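Local coordinates for protein 2-C-methyl-D-erythritol 2,4-cyclodiphosphate synthase (Thermus thermophilus, PDB 1IV3) that converts 4-diphosphocytidyl-2-C-methyl-D-erythritol 2-phosphate into 2-C-methyl-D-erythritol 2,4-cyclodiphosphate with release of CMP, a step of non-mevalonate isoprenoid biosynthesis, as a metal-dependent homotrimer, at residues Leu77-Met81 with Arg118-Leu122; Arg2-Gly6 with Arg145-Leu150; Arg109-Val113 with Ile127-Phe131; Tyr19-Leu23 with Asp36-Met41. The protein carries 3 engineered substitutions. All blocks are in the same frame, centred on the assembly; numbering follows the deposited sequence.

Contact 1 of 4, residues Leu77-Met81 with Arg118-Leu122; sequences LREAM and RLMRL. Engineered in segment 77-81: Met81 (natural residue Leu). Engineered in segment 118-122: Met120 (natural residue Leu).
Leu119 O is buried under side chains of 77-81, yet it has no hydrogen-bonding partner anywhere in the model. The thioether of Met81, an engineered residue, closes in on it: Met81 SD and Met81 CE each lie 3.4 Å from Leu119 O. The guanidinium of Arg78 offers a face, with Leu119 O 4.1 Å above its plane and displaced toward the rim, a position from which no N-H of the group is aimed at the oxygen; the polar end of Arg78 is engaged by Glu74 in a salt bridge. Met81 runs out extended and then bends at its last torsion (chi3 67°), which carries Met81 CE to 3.7 Å from Met120 CA. This is helix-helix packing, in which helix 73-86 meets the C-terminal end of helix 109-120; Arg78 and Leu119 come closest across it, their CA atoms 7.6 Å apart. Arg121, with positive phi (54°), is where the chain leaves helical geometry, and its guanidinium is held by Glu85 while Met81 CE approaches it obliquely. Leu77 adds a further apolar contact. With CG anti to the backbone N (chi1 175°), its side chain crosses those of Leu119 and Met120 at about a right angle, and Leu77 CD2 rests 4.1 Å from both Leu119 CB and CG of the engineered Met120. Beyond that point Met120 reaches Leu91 and Ala94 of strand 91-99.

Contact 2 of 4, residues Arg2-Gly6 with Arg145-Leu150; sequences RIGYG and RAVVLL
Two long strands of the mixed central sheet, 3-14 and 141-150, pair antiparallel here, bringing the two ends of the chain together; their local axes run 4.7 Å apart at 166°. The ladder is regular. Gly4 and Val148 form a hydrogen-bonded pair, with Val148 N 2.8 Å from Gly4 O and Gly4 N 3.0 Å from Val148 O, and Gly6 repeats the pattern with Ala146. At the first modelled residue, Arg2 N donates to Leu150 O at 2.9 Å and Leu150 N donates back to Arg2 O. Between these rungs lie the non-hydrogen-bonded pairs Ile3-Leu149 and Tyr5-Val147, whose side chains share one face of the sheet. Ile3 extends CG1 anti to its backbone N (chi1 -179°), which brings Ile3 CD1 to 3.3 Å from Val147 CG1, tighter than an ordinary van der Waals contact. The other Val147 methyl, CG2, meets the Tyr5 ring in its plane, 3.5 Å from Tyr5 CD1. Tyr5 and Arg145 lie side by side and point the same way, with ring and guanidinium planes 16° apart and Tyr5 OH 3.4 Å from Arg145 CD. The face of Ile3, Tyr5 and Val147 belongs to the trimer interior: Ile3 packs on Ile3 of both other subunits, Tyr5 OH bonds to Tyr5 OH of the second, and Arg145 forms a salt bridge with Glu7 of the third. On the reverse face Ala146 and Val148 sit against Leu44 and Ala47 of helix 39-50, while strand 91-99 flanks strand 141-150 with backbone hydrogen bonds.

Contact 3 of 4, residues Arg109-Val113 with Ile127-Phe131; sequences RKALV and IGLTF
Helix-on-strand packing inside a beta-alpha-beta unit brings 109-113, the first turn of helix 109-120, over 127-131 of the strand that follows it. The local axes pass 9.8 Å apart at 138°, and no direct hydrogen bond spans the gap, so side chains carry the contact. Arg109 and Phe131 meet at its outer end. The Phe131 ring lies beneath one face of the guanidinium, with Phe131 CE2 3.5 Å from that plane and over its centre, but the two planes are inclined by 37° and do not form a parallel stack. A bend at chi3 (-57°) folds the arginine back over the ring. In the guanidinium plane, a water bridges the segments: its oxygen is 2.7 Å from Arg109 NH1, from which it accepts, and 2.7 Å from Leu129 O, to which it donates. Arg109 NH2 also forms a salt bridge with Asp56 of the third subunit, and the same carboxylate receives Phe131 N. The group is thus placed by the ring under its face, the water in its plane and a carboxylate from across the interface. Phe131 is a substrate-binding position, so this end of the packing borders the pocket. Farther in, Leu112 CD1 touches Phe131 CZ at 3.7 Å and Leu112 CB touches Leu129 CD2 at the same distance. Val113 runs past Leu129 and Ile127 in the opposite direction, with Val113 CG2 3.8 Å from Leu129 CD2. Strand 127-132 is hydrogen-bonded to the parallel strand 91-99, onto which Leu129 also packs, and Leu112 continues toward Cys21 and Leu23 of the small hairpin.

Contact 4 of 4, residues Tyr19-Leu23 with Asp36-Met41; sequences YLCGL and DGDAAM. Engineered in segment 36-41: Met41 (natural residue Leu).
Tyr19 lays its ring obliquely against Asp36, with Tyr19 CD2 3.8 Å from Asp36 CB and the two side chains crossing at about a right angle. A water joins their backbones, accepting from Tyr19 N at 3.0 Å and donating to Asp36 O at 2.8 Å. The main polar link is the carboxylate of Asp38, buried and shared by three backbone N-H groups. On their syn sides, Asp38 OD1 accepts from Cys21 N (2.9 Å, bent to 139° at the hydrogen) and Asp38 OD2 from Gly22 N at 2.8 Å. These amides lie at the corner of a type I' turn running from Leu20 to Leu23. Asp38 OD1 has a second donor, Met41 N at 3.0 Å, in a nearly straight bond of 177° that comes from above the carboxylate plane. That makes Asp38 the N-cap of helix 39-50, so one side chain both caps the helix and clasps the hairpin; the helix start and the turn amides would be expected to stabilise its negative charge. Its own amide is secured by an Asx turn, Asp38 N lying 2.9 Å from Asp36 OD2, an oxygen that also bonds to Ser73 OG. Beside these bonds, Cys21 SG rests 3.7 Å from Ala40 CB, and the doubly bent chain of engineered Met41 tucks its CE against the backbone of Cys21. Met41 then faces helix 109-120 at Leu116 and also meets helix 73-86, and Ala40 packs on Leu96 and Leu98 of strand 91-99.

Contact 4 lies near the metal: its Gly37 is about 5 Å, at the nearest atoms, from a bound magnesium ion, which is held by Asp8, His10 and His42, and His42 directly follows Met41, the last residue of this contact. Helix 109-120 ties three contacts together. Its start in contact 3 presents Leu112 CD2 at 3.5 Å from Cys21 CB of contact 4, and its end in contact 1 places Leu119 CD2 3.7 Å from Met41 CE. Contacts 1 and 3 meet where Met120 CE is 3.6 Å from Ile127 CD1. Contact 2 touches none of them, its centre about 17 Å from that of contact 4, but it shares the sheet and the third-subunit interface with contact 3.

Contact 1 of 4, residues Leu77-Met81 with Arg118-Leu122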
# COMPACT_ATOMS: atom_id res chain seq x y z
N LEU A 77 -7.77 -17.27 -7.21
CA LEU A 77 -6.34 -17.17 -6.93
C LEU A 77 -5.56 -18.22 -7.71
O LEU A 77 -4.53 -17.96 -8.33
CB LEU A 77 -6.10 -17.32 -5.43
CG LEU A 77 -4.59 -17.34 -5.09
CD1 LEU A 77 -4.13 -15.92 -4.80
CD2 LEU A 77 -4.35 -18.30 -3.94
N ARG A 78 -6.08 -19.46 -7.68
CA ARG A 78 -5.42 -20.53 -8.44
C ARG A 78 -5.44 -20.28 -9.93
O ARG A 78 -4.49 -20.62 -10.64
CB ARG A 78 -6.11 -21.86 -8.11
CG ARG A 78 -6.06 -22.21 -6.63
CD ARG A 78 -6.28 -23.70 -6.41
NE ARG A 78 -5.95 -24.12 -5.04
CZ ARG A 78 -4.86 -24.84 -4.77
NH1 ARG A 78 -4.04 -25.16 -5.76
NH2 ARG A 78 -4.58 -25.22 -3.53
N GLU A 79 -6.50 -19.70 -10.48
CA GLU A 79 -6.46 -19.41 -11.91
C GLU A 79 -5.40 -18.36 -12.22
O GLU A 79 -4.67 -18.42 -13.21
CB GLU A 79 -7.84 -18.97 -12.37
CG GLU A 79 -8.01 -18.60 -13.82
CD GLU A 79 -7.70 -19.69 -14.82
OE1 GLU A 79 -7.41 -20.85 -14.48
OE2 GLU A 79 -7.76 -19.35 -16.03
N ALA A 80 -5.30 -17.33 -11.35
CA ALA A 80 -4.25 -16.34 -11.59
C ALA A 80 -2.90 -16.99 -11.52
O ALA A 80 -1.99 -16.68 -12.28
CB ALA A 80 -4.34 -15.18 -10.59
N MET A 81 -2.72 -17.92 -10.59
CA MET A 81 -1.44 -18.61 -10.49
C MET A 81 -1.20 -19.33 -11.82
O MET A 81 -0.09 -19.34 -12.35
CB MET A 81 -1.38 -19.57 -9.30
CG MET A 81 -1.31 -18.89 -7.93
SD MET A 81 -1.54 -19.98 -6.51
CE MET A 81 -0.06 -20.97 -6.64
N ARG A 118 -0.12 -23.18 1.73
CA ARG A 118 -0.61 -24.34 0.96
C ARG A 118 -1.14 -23.90 -0.40
O ARG A 118 -0.84 -24.47 -1.43
CB ARG A 118 -1.73 -25.07 1.70
CG ARG A 118 -2.18 -26.38 1.05
CD ARG A 118 -3.05 -27.19 2.03
NE ARG A 118 -4.28 -26.40 2.20
CZ ARG A 118 -5.32 -26.60 1.40
NH1 ARG A 118 -5.26 -27.52 0.45
NH2 ARG A 118 -6.39 -25.85 1.60
N LEU A 119 -1.94 -22.84 -0.37
CA LEU A 119 -2.57 -22.35 -1.59
C LEU A 119 -1.57 -21.82 -2.59
O LEU A 119 -1.70 -22.02 -3.80
CB LEU A 119 -3.57 -21.24 -1.20
CG LEU A 119 -4.99 -21.72 -0.94
CD1 LEU A 119 -4.99 -22.84 0.10
CD2 LEU A 119 -5.89 -20.59 -0.47
N MET A 120 -0.55 -21.10 -2.12
CA MET A 120 0.39 -20.44 -3.02
C MET A 120 1.66 -21.27 -3.17
O MET A 120 2.57 -20.90 -3.90
CB MET A 120 0.66 -19.01 -2.49
CG MET A 120 -0.32 -17.97 -3.02
SD MET A 120 -0.06 -16.28 -2.42
CE MET A 120 0.07 -16.52 -0.74
N ARG A 121 1.69 -22.40 -2.46
CA ARG A 121 2.82 -23.31 -2.47
C ARG A 121 4.11 -22.56 -2.14
O ARG A 121 5.13 -22.67 -2.82
CB ARG A 121 2.95 -23.98 -3.85
CG ARG A 121 1.70 -24.81 -4.20
CD ARG A 121 2.08 -25.69 -5.41
NE ARG A 121 2.04 -24.90 -6.63
CZ ARG A 121 3.03 -24.17 -7.13
NH1 ARG A 121 4.21 -24.08 -6.53
NH2 ARG A 121 2.86 -23.49 -8.26
N LEU A 122 4.04 -21.78 -1.05
CA LEU A 122 5.25 -21.07 -0.65
C LEU A 122 5.65 -21.51 0.75
O LEU A 122 4.77 -21.84 1.55
CB LEU A 122 5.00 -19.56 -0.65
CG LEU A 122 4.93 -18.81 -1.97
CD1 LEU A 122 4.59 -17.34 -1.69
CD2 LEU A 122 6.23 -18.93 -2.75

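Contact 2 of 4, residues Arg2-Gly6 with Arg145-Leu150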
# COMPACT_ATOMS: atom_id res chain seq x y z
N ARG A 2 9.85 -9.71 -10.99
CA ARG A 2 8.58 -9.00 -11.13
C ARG A 2 7.90 -8.73 -9.80
O ARG A 2 8.06 -9.48 -8.84
CB ARG A 2 7.58 -9.81 -11.96
CG ARG A 2 7.98 -9.87 -13.43
CD ARG A 2 6.89 -10.54 -14.26
NE ARG A 2 7.26 -10.43 -15.66
CZ ARG A 2 6.72 -9.67 -16.58
NH1 ARG A 2 5.70 -8.89 -16.27
NH2 ARG A 2 7.20 -9.69 -17.82
N ILE A 3 7.13 -7.65 -9.78
CA ILE A 3 6.44 -7.31 -8.55
C ILE A 3 4.97 -7.03 -8.86
O ILE A 3 4.68 -6.61 -9.98
CB ILE A 3 7.04 -6.09 -7.83
CG1 ILE A 3 6.30 -5.77 -6.52
CG2 ILE A 3 7.07 -4.85 -8.70
CD1 ILE A 3 7.14 -5.11 -5.46
N GLY A 4 4.10 -7.29 -7.88
CA GLY A 4 2.69 -6.96 -8.13
C GLY A 4 2.08 -6.41 -6.84
O GLY A 4 2.47 -6.85 -5.77
N TYR A 5 1.16 -5.45 -6.99
CA TYR A 5 0.53 -4.86 -5.81
C TYR A 5 -0.97 -4.94 -5.97
O TYR A 5 -1.46 -4.60 -7.04
CB TYR A 5 1.02 -3.40 -5.69
CG TYR A 5 0.44 -2.70 -4.49
CD1 TYR A 5 0.83 -3.08 -3.21
CD2 TYR A 5 -0.48 -1.67 -4.68
CE1 TYR A 5 0.29 -2.42 -2.12
CE2 TYR A 5 -1.02 -1.01 -3.58
CZ TYR A 5 -0.63 -1.40 -2.32
OH TYR A 5 -1.17 -0.75 -1.23
N GLY A 6 -1.72 -5.34 -4.96
CA GLY A 6 -3.18 -5.32 -5.07
C GLY A 6 -3.81 -5.02 -3.72
O GLY A 6 -3.18 -5.13 -2.67
N ARG A 145 -4.17 -5.32 1.71
CA ARG A 145 -3.24 -4.84 0.69
C ARG A 145 -2.08 -5.81 0.62
O ARG A 145 -1.62 -6.28 1.68
CB ARG A 145 -2.76 -3.41 0.98
CG ARG A 145 -3.93 -2.44 1.17
CD ARG A 145 -3.43 -1.00 1.30
NE ARG A 145 -4.59 -0.10 1.21
CZ ARG A 145 -5.29 0.19 2.30
NH1 ARG A 145 -4.92 -0.34 3.46
NH2 ARG A 145 -6.34 1.00 2.22
N ALA A 146 -1.67 -6.15 -0.60
CA ALA A 146 -0.71 -7.22 -0.80
C ALA A 146 0.36 -6.85 -1.83
O ALA A 146 0.00 -6.22 -2.82
CB ALA A 146 -1.38 -8.51 -1.29
N VAL A 147 1.60 -7.29 -1.57
CA VAL A 147 2.66 -7.22 -2.58
C VAL A 147 3.13 -8.64 -2.86
O VAL A 147 3.31 -9.43 -1.92
CB VAL A 147 3.85 -6.35 -2.14
CG1 VAL A 147 4.87 -6.12 -3.23
CG2 VAL A 147 3.35 -4.98 -1.66
N VAL A 148 3.32 -8.98 -4.12
CA VAL A 148 3.91 -10.30 -4.40
C VAL A 148 5.21 -10.08 -5.17
O VAL A 148 5.42 -9.08 -5.88
CB VAL A 148 2.98 -11.22 -5.21
CG1 VAL A 148 1.73 -11.58 -4.43
CG2 VAL A 148 2.61 -10.54 -6.53
N LEU A 149 6.10 -11.06 -5.00
CA LEU A 149 7.39 -11.00 -5.69
C LEU A 149 7.56 -12.30 -6.46
O LEU A 149 7.28 -13.36 -5.88
CB LEU A 149 8.48 -10.78 -4.66
CG LEU A 149 9.92 -10.64 -5.13
CD1 LEU A 149 10.09 -9.38 -5.96
CD2 LEU A 149 10.86 -10.65 -3.91
N LEU A 150 7.99 -12.20 -7.70
CA LEU A 150 8.10 -13.38 -8.55
C LEU A 150 9.43 -13.41 -9.30
O LEU A 150 9.85 -12.35 -9.77
CB LEU A 150 6.96 -13.42 -9.56
CG LEU A 150 5.54 -13.33 -8.99
CD1 LEU A 150 5.00 -11.93 -9.21
CD2 LEU A 150 4.61 -14.36 -9.62

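Contact 3 of 4, residues Arg109-Val113 with Ile127-Phe131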
# COMPACT_ATOMS: atom_id res chain seq x y z
N ARG A 109 -3.80 -17.04 13.47
CA ARG A 109 -2.60 -16.74 12.70
C ARG A 109 -2.03 -18.00 12.06
O ARG A 109 -1.72 -18.04 10.87
CB ARG A 109 -1.54 -16.10 13.61
CG ARG A 109 -0.34 -15.57 12.86
CD ARG A 109 0.66 -14.85 13.75
NE ARG A 109 0.11 -13.74 14.51
CZ ARG A 109 0.07 -12.49 14.06
NH1 ARG A 109 0.57 -12.27 12.85
NH2 ARG A 109 -0.43 -11.49 14.77
N LYS A 110 -1.88 -19.05 12.87
CA LYS A 110 -1.26 -20.25 12.31
C LYS A 110 -2.09 -20.80 11.15
O LYS A 110 -1.54 -21.10 10.07
CB LYS A 110 -1.10 -21.33 13.38
CG LYS A 110 -0.36 -22.54 12.84
CD LYS A 110 -0.19 -23.65 13.87
CE LYS A 110 -0.03 -24.99 13.15
NZ LYS A 110 1.08 -24.94 12.15
N ALA A 111 -3.39 -20.94 11.38
CA ALA A 111 -4.26 -21.48 10.34
C ALA A 111 -4.23 -20.61 9.09
O ALA A 111 -4.17 -21.10 7.97
CB ALA A 111 -5.68 -21.59 10.85
N LEU A 112 -4.30 -19.29 9.24
CA LEU A 112 -4.32 -18.38 8.08
C LEU A 112 -3.03 -18.48 7.28
O LEU A 112 -3.00 -18.63 6.05
CB LEU A 112 -4.51 -16.95 8.59
CG LEU A 112 -5.92 -16.68 9.14
CD1 LEU A 112 -6.02 -15.40 9.96
CD2 LEU A 112 -6.86 -16.65 7.94
N VAL A 113 -1.91 -18.41 8.01
CA VAL A 113 -0.63 -18.54 7.31
C VAL A 113 -0.47 -19.91 6.66
O VAL A 113 0.02 -20.04 5.54
CB VAL A 113 0.54 -18.28 8.26
CG1 VAL A 113 1.87 -18.59 7.59
CG2 VAL A 113 0.44 -16.83 8.73
N ILE A 127 5.70 -16.26 3.52
CA ILE A 127 4.33 -15.76 3.68
C ILE A 127 4.38 -14.67 4.75
O ILE A 127 4.58 -14.98 5.93
CB ILE A 127 3.30 -16.82 4.07
CG1 ILE A 127 3.09 -17.94 3.04
CG2 ILE A 127 1.95 -16.15 4.39
CD1 ILE A 127 2.52 -17.38 1.75
N GLY A 128 4.21 -13.40 4.35
CA GLY A 128 4.31 -12.34 5.35
C GLY A 128 2.92 -11.77 5.62
O GLY A 128 2.49 -10.89 4.89
N LEU A 129 2.23 -12.29 6.62
CA LEU A 129 0.88 -11.87 6.94
C LEU A 129 0.91 -11.03 8.20
O LEU A 129 1.42 -11.52 9.21
CB LEU A 129 0.01 -13.13 7.10
CG LEU A 129 -1.41 -12.89 7.62
CD1 LEU A 129 -2.19 -11.94 6.72
CD2 LEU A 129 -2.16 -14.23 7.74
N THR A 130 0.43 -9.78 8.17
CA THR A 130 0.34 -9.02 9.42
C THR A 130 -1.09 -8.52 9.58
O THR A 130 -1.80 -8.38 8.58
CB THR A 130 1.29 -7.80 9.45
OG1 THR A 130 0.98 -6.93 8.35
CG2 THR A 130 2.73 -8.24 9.27
N PHE A 131 -1.50 -8.24 10.82
CA PHE A 131 -2.86 -7.88 11.18
C PHE A 131 -2.90 -6.51 11.84
O PHE A 131 -2.02 -6.25 12.67
CB PHE A 131 -3.45 -8.89 12.17
CG PHE A 131 -3.42 -10.34 11.73
CD1 PHE A 131 -3.69 -10.73 10.44
CD2 PHE A 131 -3.10 -11.32 12.66
CE1 PHE A 131 -3.65 -12.07 10.10
CE2 PHE A 131 -3.07 -12.65 12.34
CZ PHE A 131 -3.34 -13.05 11.03
O HOH W 1 1.51 -13.72 10.82

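Contact 4 of 4, residues Tyr19-Leu23 with Asp36-Met41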
# COMPACT_ATOMS: atom_id res chain seq x y z
N TYR A 19 -14.84 -14.81 5.65
CA TYR A 19 -13.82 -15.63 5.01
C TYR A 19 -12.53 -14.84 4.82
O TYR A 19 -12.60 -13.73 4.29
CB TYR A 19 -14.29 -16.11 3.62
CG TYR A 19 -15.47 -17.04 3.79
CD1 TYR A 19 -15.18 -18.34 4.19
CD2 TYR A 19 -16.77 -16.64 3.57
CE1 TYR A 19 -16.21 -19.25 4.37
CE2 TYR A 19 -17.82 -17.54 3.74
CZ TYR A 19 -17.51 -18.83 4.14
OH TYR A 19 -18.50 -19.78 4.33
N LEU A 20 -11.40 -15.43 5.21
CA LEU A 20 -10.12 -14.72 5.03
C LEU A 20 -9.04 -15.74 4.75
O LEU A 20 -8.94 -16.76 5.43
CB LEU A 20 -9.74 -13.85 6.23
CG LEU A 20 -10.49 -12.52 6.37
CD1 LEU A 20 -10.23 -11.88 7.73
CD2 LEU A 20 -10.12 -11.54 5.28
N CYS A 21 -8.25 -15.46 3.71
CA CYS A 21 -7.18 -16.38 3.38
C CYS A 21 -7.68 -17.78 3.05
O CYS A 21 -6.94 -18.75 3.19
CB CYS A 21 -6.18 -16.48 4.54
SG CYS A 21 -5.31 -14.92 4.86
N GLY A 22 -8.93 -17.89 2.62
CA GLY A 22 -9.51 -19.14 2.18
C GLY A 22 -10.22 -19.85 3.30
O GLY A 22 -10.83 -20.89 3.03
N LEU A 23 -10.17 -19.33 4.53
CA LEU A 23 -10.82 -20.00 5.65
C LEU A 23 -12.04 -19.28 6.20
O LEU A 23 -12.14 -18.04 6.18
CB LEU A 23 -9.84 -20.08 6.82
CG LEU A 23 -8.46 -20.66 6.53
CD1 LEU A 23 -7.67 -20.70 7.83
CD2 LEU A 23 -8.57 -22.03 5.87
N ASP A 36 -17.45 -14.36 -1.75
CA ASP A 36 -17.27 -14.66 -0.33
C ASP A 36 -16.65 -13.46 0.37
O ASP A 36 -16.45 -13.42 1.58
CB ASP A 36 -16.40 -15.90 -0.13
CG ASP A 36 -15.07 -15.81 -0.85
OD1 ASP A 36 -14.48 -16.89 -1.10
OD2 ASP A 36 -14.64 -14.68 -1.15
N GLY A 37 -16.33 -12.43 -0.43
CA GLY A 37 -15.74 -11.25 0.17
C GLY A 37 -14.42 -11.45 0.87
O GLY A 37 -14.05 -10.65 1.76
N ASP A 38 -13.67 -12.49 0.50
CA ASP A 38 -12.36 -12.74 1.09
C ASP A 38 -11.31 -11.76 0.57
O ASP A 38 -10.72 -11.92 -0.51
CB ASP A 38 -11.91 -14.16 0.78
CG ASP A 38 -10.70 -14.64 1.54
OD1 ASP A 38 -9.75 -13.86 1.79
OD2 ASP A 38 -10.69 -15.86 1.87
N ALA A 39 -11.10 -10.69 1.33
CA ALA A 39 -10.26 -9.59 0.89
C ALA A 39 -8.81 -10.00 0.68
O ALA A 39 -8.11 -9.48 -0.19
CB ALA A 39 -10.42 -8.48 1.93
N ALA A 40 -8.31 -10.92 1.51
CA ALA A 40 -6.96 -11.45 1.39
C ALA A 40 -6.79 -12.13 0.03
O ALA A 40 -5.90 -11.82 -0.75
CB ALA A 40 -6.65 -12.48 2.47
N MET A 41 -7.70 -13.07 -0.24
CA MET A 41 -7.64 -13.75 -1.53
C MET A 41 -7.74 -12.75 -2.67
O MET A 41 -7.01 -12.83 -3.66
CB MET A 41 -8.77 -14.78 -1.69
CG MET A 41 -8.65 -16.07 -0.92
SD MET A 41 -7.38 -17.23 -1.48
CE MET A 41 -6.10 -16.93 -0.32
O HOH W 2 -16.37 -12.60 4.26
O HOH W 3 -12.94 -10.93 3.95